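Local coordinates for 378aa long hypothetical citrate synthase (Sulfolobus tokodaii, PDB 1VGM), which is of unconfirmed function but probably belongs to the mainly helical, dimeric citrate synthase family, at residues Ile14-Leu19 with Ala345-Tyr350; Leu48-Leu53 with Leu341-Ala345; Leu120-Ile124 with Asp202-Cys206; Ala173-Ser177 with Val320-Phe326; Ala239-Phe243 with Arg295-Gly300. The contacts are given in a common frame with arbitrary orientation. Residue numbers count along the deposited sequence, not the author numbering.

Contact 1 of 5, residues Ile14-Leu19 with Ala345-Tyr350; sequences IKTTGL and AHIIEY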
# COMPACT_ATOMS: atom_id res chain seq x y z
N ILE A 14 1.62 17.56 1.96
CA ILE A 14 0.56 16.64 1.59
C ILE A 14 -0.65 16.77 2.52
O ILE A 14 -1.76 16.40 2.16
CB ILE A 14 1.05 15.16 1.59
CG1 ILE A 14 -0.03 14.26 0.97
CG2 ILE A 14 1.39 14.70 3.01
CD1 ILE A 14 0.39 12.82 0.79
N LYS A 15 -0.43 17.32 3.71
CA LYS A 15 -1.52 17.60 4.63
C LYS A 15 -1.04 18.52 5.75
O LYS A 15 0.16 18.73 5.92
CB LYS A 15 -2.05 16.30 5.25
CG LYS A 15 -1.07 15.61 6.21
CD LYS A 15 -1.58 14.23 6.63
CE LYS A 15 -2.73 14.33 7.64
NZ LYS A 15 -2.25 14.59 9.03
N THR A 16 -1.97 19.05 6.52
CA THR A 16 -1.64 19.62 7.82
C THR A 16 -1.81 18.53 8.87
O THR A 16 -2.44 17.50 8.61
CB THR A 16 -2.56 20.80 8.16
OG1 THR A 16 -3.89 20.32 8.38
CG2 THR A 16 -2.57 21.82 7.00
N THR A 17 -1.25 18.76 10.05
CA THR A 17 -1.45 17.85 11.16
C THR A 17 -1.51 18.63 12.48
O THR A 17 -0.78 19.61 12.66
CB THR A 17 -0.29 16.84 11.24
OG1 THR A 17 -0.60 15.83 12.21
CG2 THR A 17 1.02 17.54 11.60
N GLY A 18 -2.38 18.18 13.39
CA GLY A 18 -2.36 18.67 14.76
C GLY A 18 -1.54 17.79 15.70
O GLY A 18 -1.47 18.04 16.91
N LEU A 19 -0.90 16.77 15.14
CA LEU A 19 -0.41 15.66 15.94
C LEU A 19 1.01 15.90 16.46
O LEU A 19 1.26 15.82 17.66
CB LEU A 19 -0.46 14.36 15.12
CG LEU A 19 -1.84 13.96 14.57
CD1 LEU A 19 -1.70 12.82 13.55
CD2 LEU A 19 -2.73 13.53 15.74
N ALA A 345 -3.77 7.85 13.28
CA ALA A 345 -4.09 9.24 13.61
C ALA A 345 -4.08 10.11 12.35
O ALA A 345 -4.93 10.98 12.18
CB ALA A 345 -3.12 9.78 14.65
N HIS A 346 -3.11 9.87 11.48
CA HIS A 346 -2.96 10.68 10.27
C HIS A 346 -4.06 10.45 9.23
O HIS A 346 -4.51 11.40 8.60
CB HIS A 346 -1.59 10.42 9.61
CG HIS A 346 -0.48 11.25 10.18
ND1 HIS A 346 -0.31 12.58 9.88
CD2 HIS A 346 0.50 10.93 11.06
CE1 HIS A 346 0.72 13.05 10.55
NE2 HIS A 346 1.24 12.07 11.27
N ILE A 347 -4.47 9.21 9.03
CA ILE A 347 -5.48 8.95 8.02
C ILE A 347 -6.88 9.36 8.50
O ILE A 347 -7.74 9.71 7.69
CB ILE A 347 -5.51 7.45 7.57
CG1 ILE A 347 -5.70 6.52 8.78
CG2 ILE A 347 -4.22 7.10 6.83
CD1 ILE A 347 -5.77 5.04 8.41
N ILE A 348 -7.10 9.32 9.81
CA ILE A 348 -8.35 9.80 10.37
C ILE A 348 -8.45 11.31 10.22
O ILE A 348 -9.49 11.84 9.83
CB ILE A 348 -8.48 9.42 11.88
CG1 ILE A 348 -8.66 7.90 12.01
CG2 ILE A 348 -9.69 10.11 12.50
CD1 ILE A 348 -8.77 7.42 13.44
N GLU A 349 -7.36 12.01 10.52
CA GLU A 349 -7.28 13.45 10.24
C GLU A 349 -7.59 13.71 8.78
O GLU A 349 -8.43 14.56 8.46
CB GLU A 349 -5.88 13.99 10.56
CG GLU A 349 -5.73 14.56 11.95
CD GLU A 349 -4.38 15.21 12.18
OE1 GLU A 349 -4.28 16.05 13.10
OE2 GLU A 349 -3.42 14.90 11.44
N TYR A 350 -6.91 12.99 7.90
CA TYR A 350 -7.07 13.20 6.47
C TYR A 350 -8.52 12.97 6.04
O TYR A 350 -9.12 13.83 5.38
CB TYR A 350 -6.17 12.27 5.67
CG TYR A 350 -6.05 12.68 4.21
CD1 TYR A 350 -5.26 13.77 3.85
CD2 TYR A 350 -6.74 12.01 3.21
CE1 TYR A 350 -5.15 14.18 2.51
CE2 TYR A 350 -6.64 12.41 1.87
CZ TYR A 350 -5.85 13.50 1.53
OH TYR A 350 -5.74 13.92 0.22
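K15 and E349 carry the polar bonds between strand 13-17 and helix 331-353, whose short segments cross at 100° with axes 9.2 Å apart. The K15 side chain starts in the p rotamer and bends twice more (chi3 and chi4 both m), bringing K15 NZ 2.7 Å from E349 OE2 in a salt bridge and 2.9 Å from H346 ND1 in a hydrogen bond; it also donates a hydrogen bond to T16 O, at 2.9 Å. E349, with chi1 off-well at -94°, extends its carboxylate to the strand end: OE2 accepts from T17 OG1 (3.1 Å) and OE1 from G18 N (2.9 Å, 164°). T17 OG1 accepts from L19 N at 3.1 Å, closing an ST turn. L19 CD1 lies over the face of H346, 3.7 Å from the ring centroid, a CH-pi contact. H346 NE2 is hydrogen-bonded to D183. L19 also packs on M52 of helix 45-54 and Y350 on helix 188-197, while K15-T17 pair in parallel with a strand of the second subunit, continuing the sheet across the interface.

Contact 2 of 5, residues Leu48-Leu53 with Leu341-Ala345; sequences LIHLML and LGWLA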
# COMPACT_ATOMS: atom_id res chain seq x y z
N LEU A 48 -1.29 8.03 25.47
CA LEU A 48 -0.92 8.59 24.17
C LEU A 48 -1.89 8.22 23.04
O LEU A 48 -2.20 9.05 22.19
CB LEU A 48 0.50 8.15 23.77
CG LEU A 48 0.97 8.66 22.40
CD1 LEU A 48 0.83 10.19 22.32
CD2 LEU A 48 2.42 8.26 22.17
N ILE A 49 -2.36 6.98 23.05
CA ILE A 49 -3.44 6.60 22.15
C ILE A 49 -4.58 7.60 22.23
O ILE A 49 -5.04 8.11 21.21
CB ILE A 49 -4.00 5.19 22.48
CG1 ILE A 49 -2.96 4.12 22.18
CG2 ILE A 49 -5.26 4.92 21.66
CD1 ILE A 49 -3.36 2.73 22.68
N HIS A 50 -5.04 7.90 23.45
CA HIS A 50 -6.18 8.79 23.62
C HIS A 50 -5.81 10.22 23.22
O HIS A 50 -6.62 10.95 22.64
CB HIS A 50 -6.66 8.77 25.09
CG HIS A 50 -7.91 9.57 25.32
ND1 HIS A 50 -7.91 10.94 25.47
CD2 HIS A 50 -9.20 9.18 25.43
CE1 HIS A 50 -9.14 11.36 25.66
NE2 HIS A 50 -9.95 10.32 25.64
N LEU A 51 -4.58 10.62 23.53
CA LEU A 51 -4.10 11.94 23.17
C LEU A 51 -4.12 12.10 21.64
O LEU A 51 -4.70 13.06 21.11
CB LEU A 51 -2.69 12.16 23.71
CG LEU A 51 -1.95 13.46 23.42
CD1 LEU A 51 -2.73 14.65 23.97
CD2 LEU A 51 -0.55 13.39 24.05
N MET A 52 -3.48 11.16 20.94
CA MET A 52 -3.35 11.28 19.49
C MET A 52 -4.70 11.20 18.77
O MET A 52 -4.91 11.89 17.78
CB MET A 52 -2.41 10.20 18.93
CG MET A 52 -0.93 10.38 19.28
SD MET A 52 -0.25 12.04 18.97
CE MET A 52 0.97 11.69 17.75
N LEU A 53 -5.60 10.35 19.25
CA LEU A 53 -6.83 10.09 18.52
C LEU A 53 -7.93 11.08 18.91
O LEU A 53 -8.64 11.60 18.05
CB LEU A 53 -7.32 8.66 18.76
CG LEU A 53 -6.42 7.55 18.19
CD1 LEU A 53 -6.96 6.18 18.61
CD2 LEU A 53 -6.37 7.65 16.67
N LEU A 341 -0.05 3.77 15.47
CA LEU A 341 -0.84 4.82 16.10
C LEU A 341 -0.77 6.11 15.28
O LEU A 341 -1.79 6.75 15.00
CB LEU A 341 -0.35 5.10 17.52
CG LEU A 341 -1.05 6.25 18.26
CD1 LEU A 341 -2.58 6.06 18.22
CD2 LEU A 341 -0.56 6.31 19.70
N GLY A 342 0.44 6.48 14.89
CA GLY A 342 0.62 7.62 14.02
C GLY A 342 -0.02 7.43 12.65
O GLY A 342 -0.69 8.35 12.16
N TRP A 343 0.16 6.27 12.02
CA TRP A 343 -0.53 6.02 10.76
C TRP A 343 -2.04 6.23 10.90
O TRP A 343 -2.66 6.92 10.08
CB TRP A 343 -0.26 4.60 10.25
CG TRP A 343 1.17 4.35 9.80
CD1 TRP A 343 2.06 5.28 9.32
CD2 TRP A 343 1.86 3.10 9.80
NE1 TRP A 343 3.26 4.68 9.02
CE2 TRP A 343 3.17 3.34 9.31
CE3 TRP A 343 1.52 1.80 10.19
CZ2 TRP A 343 4.13 2.32 9.21
CZ3 TRP A 343 2.47 0.79 10.09
CH2 TRP A 343 3.77 1.05 9.60
N LEU A 344 -2.63 5.64 11.93
CA LEU A 344 -4.08 5.73 12.12
C LEU A 344 -4.51 7.16 12.42
O LEU A 344 -5.50 7.65 11.87
CB LEU A 344 -4.52 4.81 13.27
CG LEU A 344 -4.43 3.30 13.04
CD1 LEU A 344 -4.64 2.59 14.37
CD2 LEU A 344 -5.46 2.84 12.00
N ALA A 345 -3.77 7.85 13.28
CA ALA A 345 -4.09 9.24 13.61
C ALA A 345 -4.08 10.11 12.35
O ALA A 345 -4.93 10.98 12.18
CB ALA A 345 -3.12 9.78 14.65
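The helical segments L48-L53 and L341-A345 run nearly parallel, with a signed crossing angle of -24° and axes 9.9 Å apart. The CA atoms of I49 and L341 are 6.8 Å apart and those of L53 and A345 5.7 Å, so the backbones draw closer at their C-terminal ends, where A345 faces the other helix. L341 is a knob in a hole formed by L48, I49, M52 and L53. In the t,p rotamer, L341 CD2 reaches 3.9 Å from L48 CG and 4.1 Å from both I49 CG1 and M52 CG, while L341 CD1 lies 4.1 Å from L53 CG. One turn later, A345 CB sits 4.2 Å from M52 O, and L53 CD2 4.1 Å from A345 CA. No hydrogen bond links the segments; the 282 Å² they bury comes from mainly apolar packing, with L341 the one knob identified. Helix 45-54 thereby lies along helix 331-353, with I49 resting on helix 60-71, L53 and L341 on helix 117-139, and W343 and L344 on helix 203-214.

Contact 3 of 5, residues Leu120-Ile124 with Asp202-Cys206; sequences LAVQI and DMYSC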
# COMPACT_ATOMS: atom_id res chain seq x y z
N LEU A 120 -12.43 2.20 16.35
CA LEU A 120 -11.88 1.22 15.42
C LEU A 120 -10.35 1.27 15.38
O LEU A 120 -9.71 0.23 15.31
CB LEU A 120 -12.44 1.45 14.00
CG LEU A 120 -11.77 0.63 12.88
CD1 LEU A 120 -12.03 -0.85 13.12
CD2 LEU A 120 -12.31 1.05 11.52
N ALA A 121 -9.78 2.47 15.43
CA ALA A 121 -8.33 2.64 15.56
C ALA A 121 -7.74 1.90 16.76
O ALA A 121 -6.70 1.26 16.65
CB ALA A 121 -7.99 4.13 15.65
N VAL A 122 -8.41 1.99 17.91
CA VAL A 122 -7.94 1.30 19.11
C VAL A 122 -7.98 -0.21 18.92
O VAL A 122 -7.02 -0.91 19.27
CB VAL A 122 -8.79 1.68 20.36
CG1 VAL A 122 -8.18 1.04 21.61
CG2 VAL A 122 -8.84 3.19 20.52
N GLN A 123 -9.07 -0.71 18.36
CA GLN A 123 -9.19 -2.14 18.05
C GLN A 123 -8.04 -2.59 17.15
O GLN A 123 -7.45 -3.65 17.37
CB GLN A 123 -10.52 -2.43 17.35
CG GLN A 123 -11.74 -2.16 18.21
CD GLN A 123 -13.05 -2.42 17.47
OE1 GLN A 123 -13.10 -2.44 16.24
NE2 GLN A 123 -14.13 -2.60 18.23
N ILE A 124 -7.72 -1.78 16.15
CA ILE A 124 -6.63 -2.12 15.24
C ILE A 124 -5.29 -2.19 15.97
O ILE A 124 -4.45 -3.04 15.70
CB ILE A 124 -6.51 -1.09 14.08
CG1 ILE A 124 -7.79 -1.11 13.24
CG2 ILE A 124 -5.27 -1.41 13.21
CD1 ILE A 124 -7.77 -0.11 12.09
N ASP A 202 -10.46 0.85 3.18
CA ASP A 202 -10.78 0.57 4.58
C ASP A 202 -9.52 0.73 5.42
O ASP A 202 -8.40 0.61 4.92
CB ASP A 202 -11.34 -0.85 4.73
CG ASP A 202 -10.28 -1.92 4.54
OD1 ASP A 202 -10.07 -2.38 3.39
OD2 ASP A 202 -9.66 -2.31 5.56
N MET A 203 -9.70 1.00 6.71
CA MET A 203 -8.58 1.37 7.58
C MET A 203 -7.47 0.30 7.56
O MET A 203 -6.28 0.62 7.56
CB MET A 203 -9.08 1.59 9.01
CG MET A 203 -8.62 2.90 9.63
SD MET A 203 -9.20 3.23 11.31
CE MET A 203 -10.35 4.58 11.00
N TYR A 204 -7.87 -0.97 7.55
CA TYR A 204 -6.89 -2.05 7.59
C TYR A 204 -6.04 -2.07 6.32
O TYR A 204 -4.83 -2.30 6.38
CB TYR A 204 -7.59 -3.41 7.74
CG TYR A 204 -8.08 -3.68 9.14
CD1 TYR A 204 -9.43 -3.56 9.46
CD2 TYR A 204 -7.19 -4.06 10.14
CE1 TYR A 204 -9.88 -3.81 10.76
CE2 TYR A 204 -7.63 -4.32 11.44
CZ TYR A 204 -8.98 -4.19 11.74
OH TYR A 204 -9.43 -4.44 13.01
N SER A 205 -6.67 -1.84 5.18
CA SER A 205 -5.94 -1.76 3.92
C SER A 205 -5.05 -0.51 3.84
O SER A 205 -4.04 -0.51 3.15
CB SER A 205 -6.92 -1.77 2.74
OG SER A 205 -7.68 -2.97 2.74
N CYS A 206 -5.42 0.56 4.56
CA CYS A 206 -4.55 1.73 4.63
C CYS A 206 -3.27 1.40 5.39
O CYS A 206 -2.20 1.90 5.07
CB CYS A 206 -5.25 2.90 5.32
SG CYS A 206 -6.65 3.54 4.40
O HOH W 1 -12.15 -4.19 13.84
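D202 opens the second segment as the N-cap of helix 203-214: its OD2 accepts from S205 N at 3.1 Å (N-H...O angle 155°). It makes no contact with L120-I124; the next two residues do. M203 comes first, its CA-to-CB bond directed toward helix 117-139. Chi1 is off-well at -130° and chi2 is t, carrying the sulfur outward until M203 SD lies 3.8 Å from L120 CD2, 3.7 Å from I124 CD1 and 4.2 Å from A121 N. The thioether thus rests on one turn of the helix, touching residues i, i+1 and i+4. Y204 follows. I124 CD1 stands over its ring face, 4.2 Å from the centroid and 9° off the normal, a CH-pi contact, and I124 CG1 is 3.6 Å from Y204 CZ. At the far end of the ring, one water lies 2.9 Å from Y204 OH and donates to Q123 OE1 at 3.1 Å. S205 and C206 are out of reach of L120-I124; D202 OD1 forms a salt bridge with K215 of the second subunit. The chemistry is therefore divided: thioether, aromatic face and aliphatic carbons meet without a direct hydrogen bond between the segments, the phenol hydroxyl is joined to Q123 through water, and the charged cap serves the helix start and the dimer interface.

Contact 4 of 5, residues Ala173-Ser177 with Val320-Phe326; sequences AMDAS and VFYALGF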
# COMPACT_ATOMS: atom_id res chain seq x y z
N ALA A 173 9.99 -0.40 29.56
CA ALA A 173 10.82 -0.18 28.37
C ALA A 173 10.02 -0.35 27.08
O ALA A 173 10.25 0.36 26.10
CB ALA A 173 12.02 -1.13 28.37
N MET A 174 9.08 -1.30 27.08
CA MET A 174 8.25 -1.55 25.92
C MET A 174 7.23 -0.42 25.74
O MET A 174 7.00 0.05 24.62
CB MET A 174 7.52 -2.89 26.09
CG MET A 174 6.73 -3.34 24.86
SD MET A 174 7.79 -3.80 23.46
CE MET A 174 7.14 -2.72 22.15
N ASP A 175 6.64 0.01 26.84
CA ASP A 175 5.70 1.14 26.84
C ASP A 175 6.38 2.41 26.34
O ASP A 175 5.84 3.13 25.49
CB ASP A 175 5.16 1.36 28.26
CG ASP A 175 4.15 2.47 28.32
OD1 ASP A 175 4.51 3.57 28.78
OD2 ASP A 175 2.98 2.24 27.92
N ALA A 176 7.57 2.69 26.86
CA ALA A 176 8.38 3.79 26.34
C ALA A 176 8.62 3.68 24.83
O ALA A 176 8.44 4.65 24.08
CB ALA A 176 9.70 3.85 27.10
N SER A 177 9.03 2.51 24.37
CA SER A 177 9.27 2.29 22.94
C SER A 177 8.06 2.60 22.07
O SER A 177 8.19 3.21 21.01
CB SER A 177 9.71 0.85 22.70
OG SER A 177 10.95 0.59 23.35
N VAL A 320 17.72 -1.74 23.04
CA VAL A 320 16.53 -1.87 23.88
C VAL A 320 15.69 -3.09 23.50
O VAL A 320 15.32 -3.88 24.36
CB VAL A 320 15.63 -0.61 23.79
CG1 VAL A 320 14.37 -0.81 24.64
CG2 VAL A 320 16.40 0.62 24.26
N PHE A 321 15.39 -3.23 22.20
CA PHE A 321 14.60 -4.36 21.71
C PHE A 321 15.32 -5.68 21.98
O PHE A 321 14.69 -6.68 22.34
CB PHE A 321 14.36 -4.24 20.20
CG PHE A 321 13.60 -3.01 19.79
CD1 PHE A 321 13.70 -2.52 18.49
CD2 PHE A 321 12.78 -2.35 20.69
CE1 PHE A 321 12.98 -1.38 18.09
CE2 PHE A 321 12.07 -1.21 20.31
CZ PHE A 321 12.17 -0.73 19.01
N TYR A 322 16.64 -5.68 21.80
CA TYR A 322 17.48 -6.82 22.18
C TYR A 322 17.34 -7.15 23.66
O TYR A 322 17.16 -8.31 24.02
CB TYR A 322 18.95 -6.50 21.86
CG TYR A 322 19.93 -7.55 22.31
CD1 TYR A 322 20.10 -8.73 21.59
CD2 TYR A 322 20.70 -7.37 23.46
CE1 TYR A 322 21.00 -9.71 22.00
CE2 TYR A 322 21.60 -8.33 23.88
CZ TYR A 322 21.75 -9.50 23.15
OH TYR A 322 22.66 -10.44 23.57
N ALA A 323 17.43 -6.13 24.52
CA ALA A 323 17.33 -6.33 25.97
C ALA A 323 15.97 -6.90 26.34
O ALA A 323 15.84 -7.68 27.29
CB ALA A 323 17.54 -5.00 26.70
N LEU A 324 14.95 -6.51 25.58
CA LEU A 324 13.60 -7.02 25.76
C LEU A 324 13.43 -8.45 25.25
O LEU A 324 12.37 -9.04 25.41
CB LEU A 324 12.61 -6.12 25.04
CG LEU A 324 12.34 -4.81 25.76
CD1 LEU A 324 11.63 -3.84 24.83
CD2 LEU A 324 11.50 -5.10 26.99
N GLY A 325 14.48 -9.00 24.63
CA GLY A 325 14.45 -10.40 24.22
C GLY A 325 14.20 -10.61 22.74
O GLY A 325 14.21 -11.74 22.26
N PHE A 326 13.99 -9.52 21.99
CA PHE A 326 13.60 -9.65 20.59
C PHE A 326 14.78 -9.93 19.67
O PHE A 326 15.83 -9.30 19.78
CB PHE A 326 12.90 -8.38 20.11
CG PHE A 326 11.49 -8.27 20.59
CD1 PHE A 326 11.19 -7.54 21.73
CD2 PHE A 326 10.46 -8.92 19.92
CE1 PHE A 326 9.88 -7.45 22.20
CE2 PHE A 326 9.14 -8.84 20.38
CZ PHE A 326 8.86 -8.10 21.52
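A173 begins the first segment with its methyl group directed at the last turn of helix 314-323: A173 CB lies 4.2 Å from L324 CD2 and 4.4 Å from V320 CG1, two residues one turn apart. M174 reaches further along the partner. With chi1 t and chi2 p, M174 SD comes to 4.1 Å from L324 CD1 and 4.4 Å from F326 CE1, so the sulfur touches residues on both sides of G325, where a Schellman motif ends the helix: G325 has phi 103°, F326 N hydrogen-bonds to F321 O at 2.9 Å and G325 N to Y322 O at 2.8 Å. At these angles a side chain would jam against the preceding carbonyl, which explains the glycine. A turn beyond A173, S177 again faces the partner. S177 OG donates to A173 O (2.8 Å) in its own helix, which leaves the hydroxyl satisfied where it meets apolar carbon, 3.9 Å from V320 CG1 and 3.7 Å from F321 CE2 at the ring edge. Helix 267-280 adjoins this buried seam, with F272 against S177 and V320 and F279 against A173; M174 packs on helix 153-162, and both M174 and F321 touch helix 331-353.

Contact 5 of 5, residues Ala239-Phe243 with Arg295-Gly300; sequences ADKWF and RIEKLG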
# COMPACT_ATOMS: atom_id res chain seq x y z
N ALA A 239 36.24 -1.33 19.24
CA ALA A 239 35.42 -0.25 18.69
C ALA A 239 36.23 0.78 17.90
O ALA A 239 35.82 1.21 16.81
CB ALA A 239 34.64 0.45 19.82
N ASP A 240 37.37 1.19 18.44
CA ASP A 240 38.19 2.21 17.79
C ASP A 240 38.74 1.72 16.46
O ASP A 240 38.71 2.44 15.46
CB ASP A 240 39.35 2.63 18.70
CG ASP A 240 38.89 3.43 19.91
OD1 ASP A 240 39.65 4.31 20.36
OD2 ASP A 240 37.77 3.18 20.40
N LYS A 241 39.26 0.50 16.44
CA LYS A 241 39.74 -0.11 15.21
C LYS A 241 38.65 -0.11 14.13
O LYS A 241 38.90 0.27 12.98
CB LYS A 241 40.20 -1.53 15.50
CG LYS A 241 40.60 -2.34 14.27
CD LYS A 241 40.97 -3.77 14.66
CE LYS A 241 41.72 -4.48 13.54
NZ LYS A 241 42.47 -5.67 14.06
N TRP A 242 37.44 -0.54 14.50
CA TRP A 242 36.32 -0.67 13.57
C TRP A 242 35.93 0.69 12.99
O TRP A 242 35.74 0.83 11.78
CB TRP A 242 35.12 -1.29 14.29
CG TRP A 242 33.92 -1.51 13.42
CD1 TRP A 242 33.60 -2.65 12.74
CD2 TRP A 242 32.86 -0.58 13.15
NE1 TRP A 242 32.41 -2.49 12.07
CE2 TRP A 242 31.94 -1.22 12.31
CE3 TRP A 242 32.60 0.74 13.57
CZ2 TRP A 242 30.76 -0.60 11.87
CZ3 TRP A 242 31.43 1.36 13.13
CH2 TRP A 242 30.52 0.68 12.28
N PHE A 243 35.81 1.68 13.86
CA PHE A 243 35.42 3.02 13.45
C PHE A 243 36.39 3.60 12.43
O PHE A 243 35.97 4.17 11.42
CB PHE A 243 35.35 3.93 14.68
CG PHE A 243 34.73 5.26 14.41
CD1 PHE A 243 35.49 6.33 13.96
CD2 PHE A 243 33.37 5.47 14.63
CE1 PHE A 243 34.91 7.58 13.72
CE2 PHE A 243 32.77 6.71 14.39
CZ PHE A 243 33.55 7.76 13.94
N ARG A 295 30.94 3.94 23.00
CA ARG A 295 32.23 4.34 22.48
C ARG A 295 32.06 4.83 21.05
O ARG A 295 32.66 5.81 20.65
CB ARG A 295 33.22 3.17 22.50
CG ARG A 295 34.61 3.49 21.95
CD ARG A 295 35.25 4.67 22.69
NE ARG A 295 36.60 4.96 22.22
CZ ARG A 295 37.33 6.00 22.62
NH1 ARG A 295 36.85 6.85 23.52
NH2 ARG A 295 38.54 6.20 22.12
N ILE A 296 31.23 4.13 20.29
CA ILE A 296 30.97 4.52 18.92
C ILE A 296 30.28 5.88 18.89
O ILE A 296 30.56 6.71 18.01
CB ILE A 296 30.07 3.49 18.19
CG1 ILE A 296 30.82 2.15 18.06
CG2 ILE A 296 29.66 4.03 16.83
CD1 ILE A 296 32.11 2.25 17.28
N GLU A 297 29.39 6.12 19.84
CA GLU A 297 28.70 7.40 19.93
C GLU A 297 29.71 8.53 20.15
O GLU A 297 29.63 9.56 19.49
CB GLU A 297 27.68 7.40 21.07
CG GLU A 297 26.95 8.73 21.22
CD GLU A 297 26.25 8.87 22.55
OE1 GLU A 297 25.95 7.83 23.18
OE2 GLU A 297 25.99 10.01 22.97
N LYS A 298 30.66 8.31 21.06
CA LYS A 298 31.71 9.30 21.31
C LYS A 298 32.56 9.60 20.07
O LYS A 298 32.73 10.76 19.69
CB LYS A 298 32.62 8.84 22.45
CG LYS A 298 33.60 9.89 22.94
CD LYS A 298 32.88 11.17 23.37
CE LYS A 298 31.88 10.92 24.51
NZ LYS A 298 32.44 11.27 25.85
N LEU A 299 33.09 8.56 19.43
CA LEU A 299 33.86 8.75 18.21
C LEU A 299 33.00 9.43 17.15
O LEU A 299 33.45 10.35 16.46
CB LEU A 299 34.37 7.40 17.69
CG LEU A 299 35.23 6.65 18.70
CD1 LEU A 299 35.49 5.23 18.21
CD2 LEU A 299 36.54 7.41 18.93
N GLY A 300 31.75 8.98 17.05
CA GLY A 300 30.80 9.55 16.12
C GLY A 300 30.58 11.05 16.29
O GLY A 300 30.65 11.81 15.33
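F243 packs its ring on L299 where helix 239-249 meets helix 284-304, the segments crossing at -45° with axes 10.0 Å apart. The phenyl ring is a bump lying across the partner backbone: L299 CB sits over its face, 3.6 Å from the centroid and 7° off the normal (CH-pi), while F243 CZ is 3.6 Å from L299 O and F243 CE2 3.6 Å from G300 N. One turn earlier, I296 fills the hollow between A239, W242 and F243: I296 CD1 lies 4.0 Å from both A239 CB and W242 CE3 and 4.4 Å from F243 CD2, and helix 222-233 covers W242 and I296. The small A239 has its CA 6.5 Å from I296 CA and its CB 3.7 Å from R295 CG. At the partly exposed margin R295 grips D240 in a two-pronged salt bridge, R295 NE to D240 OD2 and NH2 to OD1, both 2.8 Å (178° and 174°). Thus an apolar, aromatic interior is bordered by one charge pair, whose near-linear, bidentate geometry is consistent with a well-defined orientation.

From the N terminus, I14-L19 opens the widest loop, which contact 1 closes at A345-Y350; the other four contacts all nest inside it. Contact 2 opens next, at L48-L53, closes on the same helix 331-353 and shares A345 with contact 1. Within its loop, contact 3 (120-124 with 202-206) crosses contact 4, which joins helices 168-180 and 314-323. Contact 5 opens after contact 3 closes, nests inside contact 4 and ties helix 239-249 to helix 284-304. Contacts 1, 2 and 3 touch one another around helix 331-353, L344 packing on I124 and M203. Contact 5 lies across the chain's centre from these three, and contact 4, about 24 Å from it between centres, touches none of the others.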